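Endo-xylogalacturonan hydrolase A (Aspergillus tubingensis, PDB 4C2L) hydrolyses xylogalacturonan, the galacturonic acid backbone substituted with xylose in the hairy regions of pectin, as a secreted enzyme of glycosyl hydrolase family 28. Local coordinates at residues Glu37-Cys42 with Leu64-Asp69; Asn260-Ala265 with Asn293-Phe298; Asn159-Gly164 with Phe191-Ser196. All blocks are in the same frame, centred on the assembly; numbering follows the deposited sequence. Where two conformers were deposited one is given.

From the N terminus, interaction 1 comes first. It closes a loop of 21 residues and ties helix 32-42 to the turn before strand 70-74. Interaction 3 follows, closing 26 residues and joining strand 159-162 to strand 191-196 one coil later. Interaction 2 comes last, closes 27 residues and pairs the corner after strand 246-259 with the corner between strands 279-294 and 296-301. All three loops hold strands but no helix. They run in series; none nests in or crosses another. Interactions 2 and 3 reach the same parallel sheet, with centres about 24 Å apart. The centres of interactions 1 and 2 are about 42 Å apart, on opposite sides of the chain's centre.

Interaction 1. Residues Glu37-Cys42 with Leu64-Asp69; sequences EALSSC and LGSCSD
The flat groups that Leu39 meets here are peptide units, since neither segment brings a ring across. Its CD2 lies 3.5 Å from Leu64 O and 3.9 Å from Cys67 N. These two backbone atoms close a type I turn with their own hydrogen bond, so the methyl rests against the closing bond. CG of Leu39 is anti to the backbone N (chi1 -159°), which places CG beside Ser66 OG. CD2 also touches Leu64 CD2 at 3.9 Å and Cys67 CB at 4.2 Å. Ser66 OG packs against Leu39, 3.3 Å from its CG. It is also near Leu39 O and Ser40 N, but the angles are too poor for hydrogen bonds. A water lies 3.0 Å from Leu39 O and 2.7 Å from Ser66 O and can donate to either. Leu39 also touches Ile48, Cys70 and Ile72. Disulfides join Cys42 to Cys19 and Cys67 to Cys70. A helix packed by an apolar residue against the first coils is typical of the N-terminal cap of the family 28 parallel beta-helix.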
ATOM      1  N   GLU A  37      26.340   2.402  13.200  1.00 14.52           N
ATOM      2  CA  GLU A  37      27.793   2.571  13.142  1.00 14.99           C
ATOM      3  C   GLU A  37      28.364   1.735  11.998  1.00 15.03           C
ATOM      4  O   GLU A  37      29.238   2.207  11.275  1.00 14.79           O
ATOM      5  CB  GLU A  37      28.471   2.230  14.465  1.00 17.51           C
ATOM      6  CG  GLU A  37      29.885   2.806  14.581  1.00 20.14           C
ATOM      7  CD  GLU A  37      30.902   1.984  13.817  1.00 23.56           C
ATOM      8  OE1 GLU A  37      30.705   0.743  13.734  1.00 25.10           O
ATOM      9  OE2 GLU A  37      31.886   2.573  13.299  1.00 24.85           O
ATOM     10  N   ALA A  38      27.855   0.512  11.833  1.00 14.69           N
ATOM     11  CA  ALA A  38      28.264  -0.332  10.707  1.00 15.09           C
ATOM     12  C   ALA A  38      27.925   0.342   9.379  1.00 15.27           C
ATOM     13  O   ALA A  38      28.754   0.370   8.456  1.00 16.23           O
ATOM     14  CB  ALA A  38      27.603  -1.706  10.794  1.00 15.84           C
ATOM     15  N   LEU A  39      26.720   0.905   9.281  1.00 14.57           N
ATOM     16  CA  LEU A  39      26.318   1.627   8.078  1.00 16.05           C
ATOM     17  C   LEU A  39      27.194   2.855   7.843  1.00 16.00           C
ATOM     18  O   LEU A  39      27.600   3.135   6.718  1.00 16.58           O
ATOM     19  CB  LEU A  39      24.830   2.014   8.118  1.00 17.64           C
ATOM     20  CG  LEU A  39      24.211   2.304   6.746  1.00 21.54           C
ATOM     21  CD1 LEU A  39      24.156   1.038   5.890  1.00 22.76           C
ATOM     22  CD2 LEU A  39      22.811   2.887   6.889  1.00 22.49           C
ATOM     23  N   SER A  40      27.492   3.594   8.903  1.00 15.88           N
ATOM     24  CA  SER A  40      28.340   4.767   8.759  1.00 16.64           C
ATOM     25  C   SER A  40      29.747   4.375   8.305  1.00 17.11           C
ATOM     26  O   SER A  40      30.368   5.051   7.464  1.00 16.83           O
ATOM     27  CB  SER A  40      28.413   5.539  10.076  1.00 17.48           C
ATOM     28  OG  SER A  40      28.961   6.814   9.802  1.00 19.93           O
ATOM     29  N   SER A  41      30.233   3.266   8.839  1.00 17.03           N
ATOM     30  CA  SER A  41      31.584   2.823   8.534  1.00 19.71           C
ATOM     31  C   SER A  41      31.704   2.270   7.098  1.00 20.85           C
ATOM     32  O   SER A  41      32.663   2.594   6.387  1.00 21.68           O
ATOM     33  CB  SER A  41      32.033   1.794   9.562  1.00 20.77           C
ATOM     34  OG  SER A  41      33.328   1.310   9.244  1.00 24.81           O
ATOM     35  N   CYS A  42      30.728   1.463   6.681  1.00 21.01           N
ATOM     36  CA  CYS A  42      30.781   0.744   5.398  1.00 23.51           C
ATOM     37  C   CYS A  42      29.817   1.242   4.319  1.00 24.61           C
ATOM     38  O   CYS A  42      29.913   0.817   3.161  1.00 25.44           O
ATOM     39  CB  CYS A  42      30.545  -0.751   5.620  1.00 25.51           C
ATOM     40  SG  CYS A  42      32.006  -1.615   6.232  1.00 31.20           S
ATOM     41  N   LEU A  64      18.613   4.944   8.045  1.00 14.32           N
ATOM     42  CA  LEU A  64      19.554   4.422   7.044  1.00 14.00           C
ATOM     43  C   LEU A  64      20.251   5.526   6.243  1.00 14.50           C
ATOM     44  O   LEU A  64      20.848   5.264   5.189  1.00 14.57           O
ATOM     45  CB  LEU A  64      18.845   3.438   6.099  1.00 14.09           C
ATOM     46  CG  LEU A  64      18.215   2.211   6.770  1.00 14.27           C
ATOM     47  CD1 LEU A  64      17.669   1.257   5.699  1.00 14.23           C
ATOM     48  CD2 LEU A  64      19.215   1.491   7.671  1.00 14.25           C
ATOM     49  N   GLY A  65      20.223   6.739   6.781  1.00 15.58           N
ATOM     50  CA  GLY A  65      20.691   7.908   6.043  1.00 16.60           C
ATOM     51  C   GLY A  65      22.152   7.906   5.627  1.00 17.11           C
ATOM     52  O   GLY A  65      22.516   8.619   4.704  1.00 19.00           O
ATOM     53  N   SER A  66      23.001   7.121   6.276  1.00 17.69           N
ATOM     54  CA  SER A  66      24.422   7.139   5.900  1.00 19.33           C
ATOM     55  C   SER A  66      24.716   6.243   4.691  1.00 19.76           C
ATOM     56  O   SER A  66      25.848   6.161   4.221  1.00 19.81           O
ATOM     57  CB  SER A  66      25.304   6.772   7.087  1.00 21.05           C
ATOM     58  OG  SER A  66      25.085   5.431   7.426  1.00 23.68           O
ATOM     59  N   CYS A  67      23.687   5.578   4.189  1.00 19.12           N
ATOM     60  CA  CYS A  67      23.821   4.736   3.015  1.00 19.37           C
ATOM     61  C   CYS A  67      24.047   5.611   1.791  1.00 19.04           C
ATOM     62  O   CYS A  67      23.283   6.527   1.533  1.00 17.64           O
ATOM     63  CB  CYS A  67      22.540   3.933   2.818  1.00 21.36           C
ATOM     64  SG  CYS A  67      22.569   2.945   1.314  1.00 26.30           S
ATOM     65  N   SER A  68      25.094   5.318   1.031  1.00 19.41           N
ATOM     66  CA  SER A  68      25.294   5.974  -0.263  1.00 19.55           C
ATOM     67  C   SER A  68      25.836   4.903  -1.202  1.00 19.41           C
ATOM     68  O   SER A  68      27.008   4.533  -1.127  1.00 19.10           O
ATOM     69  CB  SER A  68      26.273   7.143  -0.107  1.00 21.09           C
ATOM     70  OG  SER A  68      26.541   7.751  -1.352  1.00 23.98           O
ATOM     71  N   ASP A  69      24.963   4.380  -2.055  1.00 19.50           N
ATOM     72  CA  ASP A  69      25.278   3.207  -2.894  1.00 21.88           C
ATOM     73  C   ASP A  69      25.696   2.030  -2.033  1.00 21.76           C
ATOM     74  O   ASP A  69      26.676   1.336  -2.333  1.00 22.90           O
ATOM     75  CB  ASP A  69      26.362   3.539  -3.930  1.00 24.67           C
ATOM     76  CG  ASP A  69      25.968   4.687  -4.827  1.00 29.62           C
ATOM     77  OD1 ASP A  69      24.891   4.603  -5.453  1.00 31.30           O
ATOM     78  OD2 ASP A  69      26.728   5.688  -4.902  1.00 35.09           O
TER
HETATM   79  O   HOH W   1      28.250   5.743   5.365  1.00 33.43           O

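Interaction 2. Residues Asn260-Ala265 with Asn293-Phe298; sequences NSTKAA and NSDYAF. With NAG (2-acetamido-2-deoxy-beta-D-glucopyranose), chain D.
Residues Ser261-Ala265 run parallel to Ser294-Phe298 in step, with Ser261 opposite Ser294 and Ala265 opposite Phe298, while both chains turn corners. Asp295 N donates to Ser261 O at 2.9 Å, and Tyr296 N to Thr262 O at 3.2 Å. The donor then comes from the other segment, as Ala264 N donates to Tyr296 O at 2.9 Å. A weak bond from Ala265 N to Ala297 O follows.

At one end Asn260 carries an N-linked NAG, with ND2 bonded to C1 of the sugar. Its side-chain oxygen, OD1, accepts a hydrogen bond from Asn293 ND2 at 2.9 Å. The two amide planes are 75° apart. The donor sits above the carbonyl plane of Asn260, yet OD1 lies close to the amide plane of Asn293. The bond thus braces the linkage amide from the next coil. Ser294 OG, set beside its own backbone N (chi1 -67°), accepts from Ser261 N at 3.1 Å.

This is the stacking of successive coils in the right-handed parallel beta-helix of family 28. Residues 260-265 lie in the third PbH1 repeat and residues 293-298 in the fourth.

Further along, the Phe298 ring takes Ala265 O over one face. Its CD1 is 3.5 Å from that oxygen and also touches Ala265 CB. Phe286 meets the ring edge to face. Asp295 CB lies against Thr262 O at 3.2 Å, and its OD1 is hydrogen-bonded to Ser333 OG. Thr262 touches His233, probably an active-site residue. The end of the Lys263 side chain leads away from residues 293-298, and its NZ is held by His233 O and Ser236 OG. This side chain passes about 7 Å from that of Asp210, the probable proton donor.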
ATOM      1  N   ASN A 260     -10.353 -12.465  -0.914  1.00 15.86           N
ATOM      2  CA  ASN A 260     -11.020 -12.019   0.309  1.00 17.02           C
ATOM      3  C   ASN A 260     -10.795 -10.544   0.605  1.00 16.75           C
ATOM      4  O   ASN A 260     -10.621 -10.159   1.761  1.00 17.40           O
ATOM      5  CB  ASN A 260     -10.510 -12.825   1.515  1.00 18.43           C
ATOM      6  CG  ASN A 260     -10.965 -14.261   1.490  1.00 21.12           C
ATOM      7  OD1 ASN A 260     -11.757 -14.660   0.640  1.00 20.32           O
ATOM      8  ND2 ASN A 260     -10.450 -15.056   2.425  1.00 22.97           N
ATOM      9  N   SER A 261     -10.784  -9.719  -0.436  1.00 16.55           N
ATOM     10  CA  SER A 261     -10.549  -8.297  -0.271  0.50 16.15           C
ATOM     11  C   SER A 261     -11.891  -7.539  -0.311  1.00 16.37           C
ATOM     12  O   SER A 261     -12.895  -8.067  -0.811  1.00 16.65           O
ATOM     13  CB  SER A 261      -9.547  -7.811  -1.329  0.50 15.99           C
ATOM     14  OG  SER A 261      -8.262  -8.425  -1.124  0.50 14.89           O
ATOM     15  N   THR A 262     -11.934  -6.333   0.237  1.00 15.56           N
ATOM     16  CA  THR A 262     -13.207  -5.595   0.212  1.00 15.77           C
ATOM     17  C   THR A 262     -13.533  -5.140  -1.209  1.00 16.26           C
ATOM     18  O   THR A 262     -14.694  -5.077  -1.595  1.00 17.59           O
ATOM     19  CB  THR A 262     -13.217  -4.383   1.166  1.00 16.17           C
ATOM     20  OG1 THR A 262     -12.111  -3.534   0.858  1.00 16.00           O
ATOM     21  CG2 THR A 262     -13.150  -4.827   2.641  1.00 16.51           C
ATOM     22  N   LYS A 263     -12.502  -4.791  -1.966  1.00 16.74           N
ATOM     23  CA  LYS A 263     -12.609  -4.563  -3.415  1.00 16.48           C
ATOM     24  C   LYS A 263     -11.313  -5.060  -4.012  1.00 15.73           C
ATOM     25  O   LYS A 263     -10.268  -5.021  -3.358  1.00 16.67           O
ATOM     26  CB  LYS A 263     -12.857  -3.082  -3.759  1.00 16.88           C
ATOM     27  CG  LYS A 263     -11.691  -2.147  -3.430  1.00 17.44           C
ATOM     28  CD  LYS A 263     -11.999  -0.695  -3.777  1.00 18.16           C
ATOM     29  CE  LYS A 263     -10.794   0.220  -3.547  1.00 19.07           C
ATOM     30  NZ  LYS A 263     -10.512   0.415  -2.102  1.00 19.61           N
ATOM     31  N   ALA A 264     -11.362  -5.568  -5.235  1.00 14.76           N
ATOM     32  CA  ALA A 264     -10.143  -5.963  -5.906  1.00 14.49           C
ATOM     33  C   ALA A 264      -9.378  -4.708  -6.325  1.00 13.89           C
ATOM     34  O   ALA A 264      -8.160  -4.636  -6.233  1.00 13.47           O
ATOM     35  CB  ALA A 264     -10.453  -6.829  -7.114  1.00 14.67           C
ATOM     36  N   ALA A 265     -10.120  -3.703  -6.763  1.00 13.80           N
ATOM     37  CA  ALA A 265      -9.493  -2.486  -7.270  1.00 13.46           C
ATOM     38  C   ALA A 265     -10.482  -1.357  -7.198  1.00 13.28           C
ATOM     39  O   ALA A 265     -11.695  -1.585  -7.194  1.00 13.44           O
ATOM     40  CB  ALA A 265      -9.027  -2.684  -8.701  1.00 14.17           C
ATOM     41  N   ASN A 293     -13.418 -14.242  -4.176  1.00 19.90           N
ATOM     42  CA  ASN A 293     -14.212 -13.973  -2.988  1.00 20.51           C
ATOM     43  C   ASN A 293     -14.011 -12.549  -2.434  1.00 19.63           C
ATOM     44  O   ASN A 293     -14.146 -12.315  -1.240  1.00 20.52           O
ATOM     45  CB  ASN A 293     -13.927 -15.036  -1.895  1.00 21.49           C
ATOM     46  CG  ASN A 293     -15.004 -15.081  -0.838  1.00 23.53           C
ATOM     47  OD1 ASN A 293     -16.188 -15.060  -1.154  1.00 23.13           O
ATOM     48  ND2 ASN A 293     -14.600 -15.137   0.431  1.00 23.37           N
ATOM     49  N   SER A 294     -13.695 -11.599  -3.314  1.00 19.18           N
ATOM     50  CA  SER A 294     -13.645 -10.187  -2.923  1.00 18.33           C
ATOM     51  C   SER A 294     -15.039  -9.569  -3.026  1.00 18.27           C
ATOM     52  O   SER A 294     -15.850 -10.019  -3.833  1.00 19.26           O
ATOM     53  CB  SER A 294     -12.636  -9.449  -3.788  1.00 18.36           C
ATOM     54  OG  SER A 294     -11.327  -9.922  -3.489  1.00 19.28           O
ATOM     55  N   ASP A 295     -15.343  -8.562  -2.214  1.00 17.61           N
ATOM     56  CA  ASP A 295     -16.731  -8.071  -2.158  1.00 18.28           C
ATOM     57  C   ASP A 295     -17.185  -7.356  -3.436  1.00 18.73           C
ATOM     58  O   ASP A 295     -18.315  -7.543  -3.888  1.00 19.10           O
ATOM     59  CB  ASP A 295     -16.978  -7.210  -0.922  1.00 18.92           C
ATOM     60  CG  ASP A 295     -16.674  -7.949   0.377  1.00 20.12           C
ATOM     61  OD1 ASP A 295     -16.902  -9.178   0.449  1.00 20.43           O
ATOM     62  OD2 ASP A 295     -16.197  -7.287   1.321  1.00 21.20           O
ATOM     63  N   TYR A 296     -16.312  -6.534  -4.003  1.00 18.56           N
ATOM     64  CA  TYR A 296     -16.519  -5.958  -5.327  1.00 17.94           C
ATOM     65  C   TYR A 296     -15.291  -6.244  -6.161  1.00 17.86           C
ATOM     66  O   TYR A 296     -14.167  -6.270  -5.644  1.00 18.20           O
ATOM     67  CB  TYR A 296     -16.668  -4.433  -5.249  1.00 18.02           C
ATOM     68  CG  TYR A 296     -17.955  -3.884  -4.685  1.00 18.41           C
ATOM     69  CD1 TYR A 296     -19.201  -4.324  -5.144  1.00 18.51           C
ATOM     70  CD2 TYR A 296     -17.923  -2.855  -3.745  1.00 18.23           C
ATOM     71  CE1 TYR A 296     -20.374  -3.782  -4.636  1.00 19.33           C
ATOM     72  CE2 TYR A 296     -19.089  -2.305  -3.239  1.00 19.23           C
ATOM     73  CZ  TYR A 296     -20.309  -2.772  -3.696  1.00 18.86           C
ATOM     74  OH  TYR A 296     -21.464  -2.223  -3.183  1.00 20.02           O
ATOM     75  N   ALA A 297     -15.490  -6.413  -7.462  1.00 15.86           N
ATOM     76  CA  ALA A 297     -14.390  -6.518  -8.388  1.00 15.85           C
ATOM     77  C   ALA A 297     -13.791  -5.131  -8.618  1.00 15.86           C
ATOM     78  O   ALA A 297     -12.577  -4.979  -8.723  1.00 15.91           O
ATOM     79  CB  ALA A 297     -14.868  -7.105  -9.707  1.00 16.55           C
ATOM     80  N   PHE A 298     -14.655  -4.132  -8.745  1.00 15.53           N
ATOM     81  CA  PHE A 298     -14.191  -2.754  -8.945  1.00 15.85           C
ATOM     82  C   PHE A 298     -15.135  -1.774  -8.296  1.00 16.21           C
ATOM     83  O   PHE A 298     -16.357  -1.995  -8.257  1.00 16.50           O
ATOM     84  CB  PHE A 298     -14.026  -2.433 -10.436  1.00 16.35           C
ATOM     85  CG  PHE A 298     -13.117  -1.266 -10.693  1.00 16.85           C
ATOM     86  CD1 PHE A 298     -11.738  -1.447 -10.736  1.00 17.16           C
ATOM     87  CD2 PHE A 298     -13.627   0.018 -10.856  1.00 17.92           C
ATOM     88  CE1 PHE A 298     -10.882  -0.368 -10.949  1.00 17.88           C
ATOM     89  CE2 PHE A 298     -12.776   1.100 -11.083  1.00 17.97           C
ATOM     90  CZ  PHE A 298     -11.401   0.906 -11.116  1.00 17.61           C
TER
HETATM   91  C1  NAG D 411     -10.874 -16.430   2.480  1.00 28.15           C
HETATM   92  C2  NAG D 411      -9.905 -17.278   3.289  1.00 31.72           C
HETATM   93  C3  NAG D 411     -10.466 -18.675   3.567  1.00 33.82           C
HETATM   94  C4  NAG D 411     -11.870 -18.588   4.150  1.00 34.94           C
HETATM   95  C5  NAG D 411     -12.726 -17.752   3.196  1.00 35.18           C
HETATM   96  C6  NAG D 411     -14.169 -17.630   3.671  1.00 35.59           C
HETATM   97  C7  NAG D 411      -7.494 -17.158   2.934  1.00 33.37           C
HETATM   98  C8  NAG D 411      -6.413 -17.457   1.940  1.00 33.12           C
HETATM   99  N2  NAG D 411      -8.708 -17.461   2.507  1.00 32.81           N
HETATM  100  O3  NAG D 411      -9.586 -19.342   4.446  1.00 35.63           O
HETATM  101  O4  NAG D 411     -12.422 -19.884   4.306  1.00 39.37           O
HETATM  102  O5  NAG D 411     -12.154 -16.448   3.081  1.00 31.33           O
HETATM  103  O6  NAG D 411     -14.177 -16.999   4.930  1.00 40.19           O
HETATM  104  O7  NAG D 411      -7.255 -16.678   4.048  1.00 35.39           O

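Interaction 3. Residues Asn159-Gly164 with Phe191-Ser196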
ATOM      1  N   ASN A 159       5.031  -0.264   3.843  1.00  9.78           N
ATOM      2  CA  ASN A 159       5.981   0.498   3.034  1.00 10.18           C
ATOM      3  C   ASN A 159       5.322   1.759   2.535  1.00 10.50           C
ATOM      4  O   ASN A 159       4.176   1.732   2.074  1.00 10.12           O
ATOM      5  CB  ASN A 159       6.378  -0.302   1.777  1.00 10.34           C
ATOM      6  CG  ASN A 159       7.011  -1.618   2.112  1.00 10.96           C
ATOM      7  OD1 ASN A 159       8.145  -1.658   2.567  1.00 11.27           O
ATOM      8  ND2 ASN A 159       6.269  -2.707   1.923  1.00 10.85           N
ATOM      9  N   SER A 160       6.048   2.869   2.609  1.00 11.11           N
ATOM     10  CA  SER A 160       5.577   4.136   2.074  0.50 11.68           C
ATOM     11  C   SER A 160       6.690   4.766   1.233  1.00 11.63           C
ATOM     12  O   SER A 160       7.863   4.661   1.604  1.00 11.51           O
ATOM     13  CB  SER A 160       5.198   5.062   3.229  0.50 12.50           C
ATOM     14  OG  SER A 160       4.761   6.315   2.752  0.50 13.69           O
ATOM     15  N   VAL A 161       6.325   5.427   0.136  1.00 11.21           N
ATOM     16  CA  VAL A 161       7.299   6.132  -0.689  1.00 11.59           C
ATOM     17  C   VAL A 161       6.707   7.504  -0.940  1.00 12.52           C
ATOM     18  O   VAL A 161       5.565   7.628  -1.403  1.00 12.24           O
ATOM     19  CB  VAL A 161       7.544   5.416  -2.041  1.00 11.64           C
ATOM     20  CG1 VAL A 161       8.551   6.196  -2.886  1.00 12.70           C
ATOM     21  CG2 VAL A 161       8.045   3.990  -1.816  1.00 11.73           C
ATOM     22  N   LYS A 162       7.469   8.534  -0.592  1.00 12.81           N
ATOM     23  CA  LYS A 162       7.035   9.897  -0.847  1.00 14.18           C
ATOM     24  C   LYS A 162       8.240  10.822  -0.984  1.00 13.59           C
ATOM     25  O   LYS A 162       9.352  10.355  -1.232  1.00 12.62           O
ATOM     26  CB  LYS A 162       6.079  10.377   0.235  1.00 17.42           C
ATOM     27  CG  LYS A 162       6.717  10.558   1.588  1.00 20.07           C
ATOM     28  CD  LYS A 162       5.676  11.123   2.552  1.00 24.22           C
ATOM     29  CE  LYS A 162       4.678  10.047   2.929  1.00 25.90           C
ATOM     30  NZ  LYS A 162       3.541  10.667   3.659  1.00 31.10           N
ATOM     31  N   GLY A 163       8.001  12.123  -0.872  1.00 14.31           N
ATOM     32  CA  GLY A 163       9.075  13.119  -0.928  1.00 14.72           C
ATOM     33  C   GLY A 163       9.820  13.236  -2.249  1.00 15.87           C
ATOM     34  O   GLY A 163      10.951  13.743  -2.278  1.00 16.19           O
ATOM     35  N   GLY A 164       9.208  12.768  -3.337  1.00 15.32           N
ATOM     36  CA  GLY A 164       9.835  12.829  -4.664  1.00 15.59           C
ATOM     37  C   GLY A 164      10.894  11.773  -4.914  1.00 15.27           C
ATOM     38  O   GLY A 164      11.730  11.929  -5.818  1.00 16.43           O
ATOM     39  N   PHE A 191       1.609  -0.968   0.455  1.00 11.09           N
ATOM     40  CA  PHE A 191       2.439   0.065  -0.169  1.00 11.24           C
ATOM     41  C   PHE A 191       1.591   1.296  -0.300  1.00 12.29           C
ATOM     42  O   PHE A 191       0.545   1.255  -0.944  1.00 12.80           O
ATOM     43  CB  PHE A 191       2.886  -0.362  -1.585  1.00 11.60           C
ATOM     44  CG  PHE A 191       3.618  -1.658  -1.611  1.00 11.35           C
ATOM     45  CD1 PHE A 191       2.921  -2.861  -1.656  1.00 11.05           C
ATOM     46  CD2 PHE A 191       5.006  -1.681  -1.551  1.00 11.52           C
ATOM     47  CE1 PHE A 191       3.599  -4.069  -1.663  1.00 11.62           C
ATOM     48  CE2 PHE A 191       5.690  -2.895  -1.563  1.00 11.57           C
ATOM     49  CZ  PHE A 191       4.979  -4.085  -1.612  1.00 11.70           C
ATOM     50  N   ASP A 192       2.040   2.395   0.309  1.00 12.26           N
ATOM     51  CA  ASP A 192       1.389   3.680   0.125  1.00 12.71           C
ATOM     52  C   ASP A 192       2.350   4.472  -0.736  1.00 12.56           C
ATOM     53  O   ASP A 192       3.409   4.896  -0.247  1.00 12.39           O
ATOM     54  CB  ASP A 192       1.210   4.394   1.467  1.00 13.71           C
ATOM     55  CG  ASP A 192      -0.026   3.937   2.233  1.00 14.88           C
ATOM     56  OD1 ASP A 192      -0.790   3.083   1.754  1.00 14.60           O
ATOM     57  OD2 ASP A 192      -0.222   4.469   3.331  1.00 17.63           O
ATOM     58  N   ILE A 193       2.014   4.640  -2.015  1.00 11.89           N
ATOM     59  CA  ILE A 193       2.934   5.284  -2.955  1.00 12.12           C
ATOM     60  C   ILE A 193       2.452   6.698  -3.211  1.00 12.65           C
ATOM     61  O   ILE A 193       1.423   6.893  -3.850  1.00 12.57           O
ATOM     62  CB  ILE A 193       3.055   4.476  -4.279  1.00 12.01           C
ATOM     63  CG1 ILE A 193       3.421   3.003  -3.979  1.00 12.15           C
ATOM     64  CG2 ILE A 193       4.063   5.143  -5.226  1.00 12.28           C
ATOM     65  CD1 ILE A 193       4.736   2.802  -3.234  1.00 11.87           C
ATOM     66  N   GLY A 194       3.175   7.671  -2.656  1.00 12.29           N
ATOM     67  CA  GLY A 194       2.841   9.076  -2.815  1.00 13.05           C
ATOM     68  C   GLY A 194       3.783   9.747  -3.796  1.00 13.17           C
ATOM     69  O   GLY A 194       4.109   9.179  -4.849  1.00 13.21           O
ATOM     70  N   GLU A 195       4.229  10.955  -3.440  1.00 13.87           N
ATOM     71  CA  GLU A 195       5.033  11.781  -4.327  1.00 15.17           C
ATOM     72  C   GLU A 195       6.307  11.057  -4.722  1.00 14.92           C
ATOM     73  O   GLU A 195       7.233  10.896  -3.905  1.00 14.91           O
ATOM     74  CB  GLU A 195       5.373  13.109  -3.641  1.00 16.63           C
ATOM     75  CG  GLU A 195       6.005  14.119  -4.587  1.00 19.12           C
ATOM     76  CD  GLU A 195       6.686  15.268  -3.861  1.00 22.82           C
ATOM     77  OE1 GLU A 195       6.642  15.337  -2.614  1.00 23.75           O
ATOM     78  OE2 GLU A 195       7.286  16.112  -4.556  1.00 26.16           O
ATOM     79  N   SER A 196       6.346  10.596  -5.972  1.00 14.18           N
ATOM     80  CA  SER A 196       7.443   9.784  -6.455  1.00 14.64           C
ATOM     81  C   SER A 196       7.283   9.584  -7.941  1.00 15.03           C
ATOM     82  O   SER A 196       6.208   9.842  -8.492  1.00 15.69           O
ATOM     83  CB  SER A 196       7.454   8.403  -5.763  1.00 14.35           C
ATOM     84  OG  SER A 196       6.228   7.722  -5.985  1.00 15.07           O
TER
HETATM   85  O   HOH W   2       2.856   7.650   0.883  1.00 26.79           O
HETATM   86  O   HOH W   3       5.788  13.855  -0.168  1.00 18.62           O
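Asn159 and Phe191 have matching first torsions, with each CG anti to the carbonyl carbon (chi1 -59° and -57°). The parallel register sets the two residues opposite each other on one face of the sheet, and their side chains lie side by side, pointing the same way. The amide and ring planes are 20° apart, and Asn159 ND2 comes within 3.5 Å of Phe191 CE2. The amide is held at both ends, OD1 by Gln151 and ND2 by Gly190 O.

On the same face Val161 CG2 meets Ile193 CD1 at 3.8 Å. Val161 CG1 reaches Ser196 CB, also at 3.8 Å. Asp192 N donates to Asn159 O at 2.8 Å, and Val161 N to Asp192 O. Gly194 N donates to Val161 O at 2.7 Å. Ser160 and Asp192 point to the other face, where a water joins Ser160 OG to Asp192 O.

Past the strands, Gly163 and Gly164 have positive phi, which by itself favours glycine. Gly164 N donates to Glu195 O at 2.8 Å, from above the carbonyl plane. A second water links Gly163 N to Glu195 OE1.

Phe170, Met175 and Val199 meet the face of Asn159, Val161, Phe191 and Ile193 from within the coils. In-register parallel strands whose side chains stack coil on coil toward the interior are typical of the parallel beta-helix. On its other face this pair brings Asp192 to about 7 Å from Asp210, the probable proton donor, measured between side chains.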